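Local coordinates for inactivation-no-after-potential D protein (Drosophila melanogaster, PDB 2QKV) that probably binds signalling partners through its fifth PDZ domain, as a scaffold that organises the G protein-coupled visual cascade in the fly eye, at residues G41-P44 / E45-S48. The protein carries 1 engineered substitution. Sequence-based numbering, arbitrary orientation.
Sequences GQYP and EIDS
The phenol ring of Tyr-43 has the carboxylate oxygen OE2 of Glu-45 at its edge, near the ring plane, while Ile-46 comes to it obliquely: CD1 of Ile-46 stands 4.1 Å from CD1 of the tyrosine. Glu-45 runs alongside Pro-44, and its bent chain (chi2 -85°) turns the carboxylate back over the pyrrolidine ring, OE2 lying 3.2 Å from CD of Pro-44. OE2 is not hydrogen-bonded to the proline nitrogen, which carries no hydrogen, and meets the ring as a close packing contact. The second carboxylate, that of Asp-47, faces the backbone of the preceding loop. Its OD1 takes the N-H of Gly-41 at 3.0 Å on the syn lone pair, nearly straight at 165°, whereas the bond from the same N-H to OD2 is weak. OD1 also accepts from a water, 2.7 Å away, that in turn receives the N-H of Tyr-43; a short acidic side chain thus holds two loop amides, one directly and one through water. Glycine suits position 41 because its positive phi would press a beta carbon against the preceding carbonyl.

Tyr-43 is the N-cap, and its carbonyl O starts the helix by accepting from Asp-47 N at 3.0 Å. Proline fits the first helical turn, where its missing N-H costs no bond. Its own O accepts from Ser-48 N and, from the opposite face of the carbonyl plane, from Ser-48 OG at 3.1 Å; chi1 of 68° folds the hydroxyl back to that carbonyl.

The turn joins the loop after strand 33-38 to the short helix 44-49 of the PDZ fold. Tyr-43, Glu-45 and Ile-46 rest on Leu-14 of strand 10-15, and the tyrosine hydroxyl is hydrogen-bonded to the backbone of Lys-17 and Lys-20, tying the helix start to the loop that follows that strand.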
ATOM      1  N   GLY A  41       6.453  32.544   5.751  1.00 23.17           N
ATOM      2  CA  GLY A  41       6.479  33.807   5.034  1.00 23.43           C
ATOM      3  C   GLY A  41       5.913  33.838   3.623  1.00 22.13           C
ATOM      4  O   GLY A  41       5.897  34.896   2.992  1.00 24.22           O
ATOM      5  N   GLN A  42       5.439  32.706   3.108  1.00 21.83           N
ATOM      6  CA  GLN A  42       4.883  32.685   1.756  1.00 19.12           C
ATOM      7  C   GLN A  42       3.437  33.169   1.679  1.00 20.52           C
ATOM      8  O   GLN A  42       3.116  34.066   0.899  1.00 20.11           O
ATOM      9  CB  GLN A  42       4.982  31.276   1.161  1.00 19.89           C
ATOM     10  CG  GLN A  42       6.403  30.753   0.995  1.00 19.16           C
ATOM     11  CD  GLN A  42       7.267  31.656   0.128  1.00 21.75           C
ATOM     12  OE1 GLN A  42       8.139  32.367   0.632  1.00 22.94           O
ATOM     13  NE2 GLN A  42       7.024  31.633  -1.179  1.00 22.01           N
ATOM     14  N   TYR A  43       2.564  32.557   2.471  1.00 18.40           N
ATOM     15  CA  TYR A  43       1.153  32.922   2.505  1.00 19.33           C
ATOM     16  C   TYR A  43       0.689  33.013   3.950  1.00 20.36           C
ATOM     17  O   TYR A  43       1.009  32.151   4.766  1.00 18.52           O
ATOM     18  CB  TYR A  43       0.295  31.887   1.770  1.00 19.79           C
ATOM     19  CG  TYR A  43       0.528  31.874   0.281  1.00 18.19           C
ATOM     20  CD1 TYR A  43       1.597  31.168  -0.272  1.00 19.39           C
ATOM     21  CD2 TYR A  43      -0.289  32.615  -0.572  1.00 19.01           C
ATOM     22  CE1 TYR A  43       1.847  31.209  -1.645  1.00 18.79           C
ATOM     23  CE2 TYR A  43      -0.046  32.659  -1.943  1.00 18.55           C
ATOM     24  CZ  TYR A  43       1.025  31.956  -2.469  1.00 18.80           C
ATOM     25  OH  TYR A  43       1.286  32.017  -3.820  1.00 19.62           O
ATOM     26  N   PRO A  44      -0.059  34.075   4.288  1.00 21.50           N
ATOM     27  CA  PRO A  44      -0.566  34.275   5.645  1.00 20.36           C
ATOM     28  C   PRO A  44      -1.370  33.089   6.170  1.00 18.92           C
ATOM     29  O   PRO A  44      -1.217  32.707   7.328  1.00 17.45           O
ATOM     30  CB  PRO A  44      -1.415  35.536   5.508  1.00 22.69           C
ATOM     31  CG  PRO A  44      -0.667  36.313   4.460  1.00 22.97           C
ATOM     32  CD  PRO A  44      -0.359  35.242   3.438  1.00 22.69           C
ATOM     33  N   GLU A  45      -2.214  32.506   5.321  1.00 18.96           N
ATOM     34  CA  GLU A  45      -3.026  31.363   5.736  1.00 17.96           C
ATOM     35  C   GLU A  45      -2.172  30.144   6.088  1.00 16.54           C
ATOM     36  O   GLU A  45      -2.506  29.383   6.996  1.00 14.48           O
ATOM     37  CB  GLU A  45      -4.053  31.003   4.650  1.00 21.34           C
ATOM     38  CG  GLU A  45      -3.614  31.304   3.227  1.00 26.92           C
ATOM     39  CD  GLU A  45      -3.890  32.745   2.806  1.00 28.00           C
ATOM     40  OE1 GLU A  45      -5.072  33.097   2.581  1.00 31.79           O
ATOM     41  OE2 GLU A  45      -2.922  33.528   2.710  1.00 28.32           O
ATOM     42  N   ILE A  46      -1.063  29.947   5.381  1.00 13.81           N
ATOM     43  CA  ILE A  46      -0.193  28.822   5.687  1.00 12.38           C
ATOM     44  C   ILE A  46       0.510  29.113   7.011  1.00 12.92           C
ATOM     45  O   ILE A  46       0.565  28.266   7.904  1.00 14.96           O
ATOM     46  CB  ILE A  46       0.866  28.598   4.567  1.00 11.71           C
ATOM     47  CG1 ILE A  46       0.168  28.151   3.281  1.00 12.08           C
ATOM     48  CG2 ILE A  46       1.903  27.577   5.012  1.00 12.71           C
ATOM     49  CD1 ILE A  46       1.157  27.830   2.124  1.00 11.25           C
ATOM     50  N   ASP A  47       1.031  30.327   7.155  1.00 12.84           N
ATOM     51  CA  ASP A  47       1.725  30.676   8.384  1.00 14.77           C
ATOM     52  C   ASP A  47       0.824  30.576   9.606  1.00 13.94           C
ATOM     53  O   ASP A  47       1.260  30.138  10.670  1.00 16.51           O
ATOM     54  CB  ASP A  47       2.298  32.098   8.302  1.00 16.48           C
ATOM     55  CG  ASP A  47       3.468  32.201   7.349  1.00 20.42           C
ATOM     56  OD1 ASP A  47       4.065  31.153   7.015  1.00 20.53           O
ATOM     57  OD2 ASP A  47       3.801  33.335   6.950  1.00 22.04           O
ATOM     58  N   SER A  48      -0.436  30.970   9.450  1.00 15.12           N
ATOM     59  CA  SER A  48      -1.349  30.940  10.585  1.00 16.25           C
ATOM     60  C   SER A  48      -1.976  29.584  10.891  1.00 14.29           C
ATOM     61  O   SER A  48      -2.254  29.284  12.055  1.00 14.71           O
ATOM     62  CB  SER A  48      -2.462  31.978  10.400  1.00 19.16           C
ATOM     63  OG  SER A  48      -3.343  31.638   9.341  1.00 23.89           O
TER
HETATM   64  O   HOH W   1       3.922  30.537   4.352  1.00 15.29           O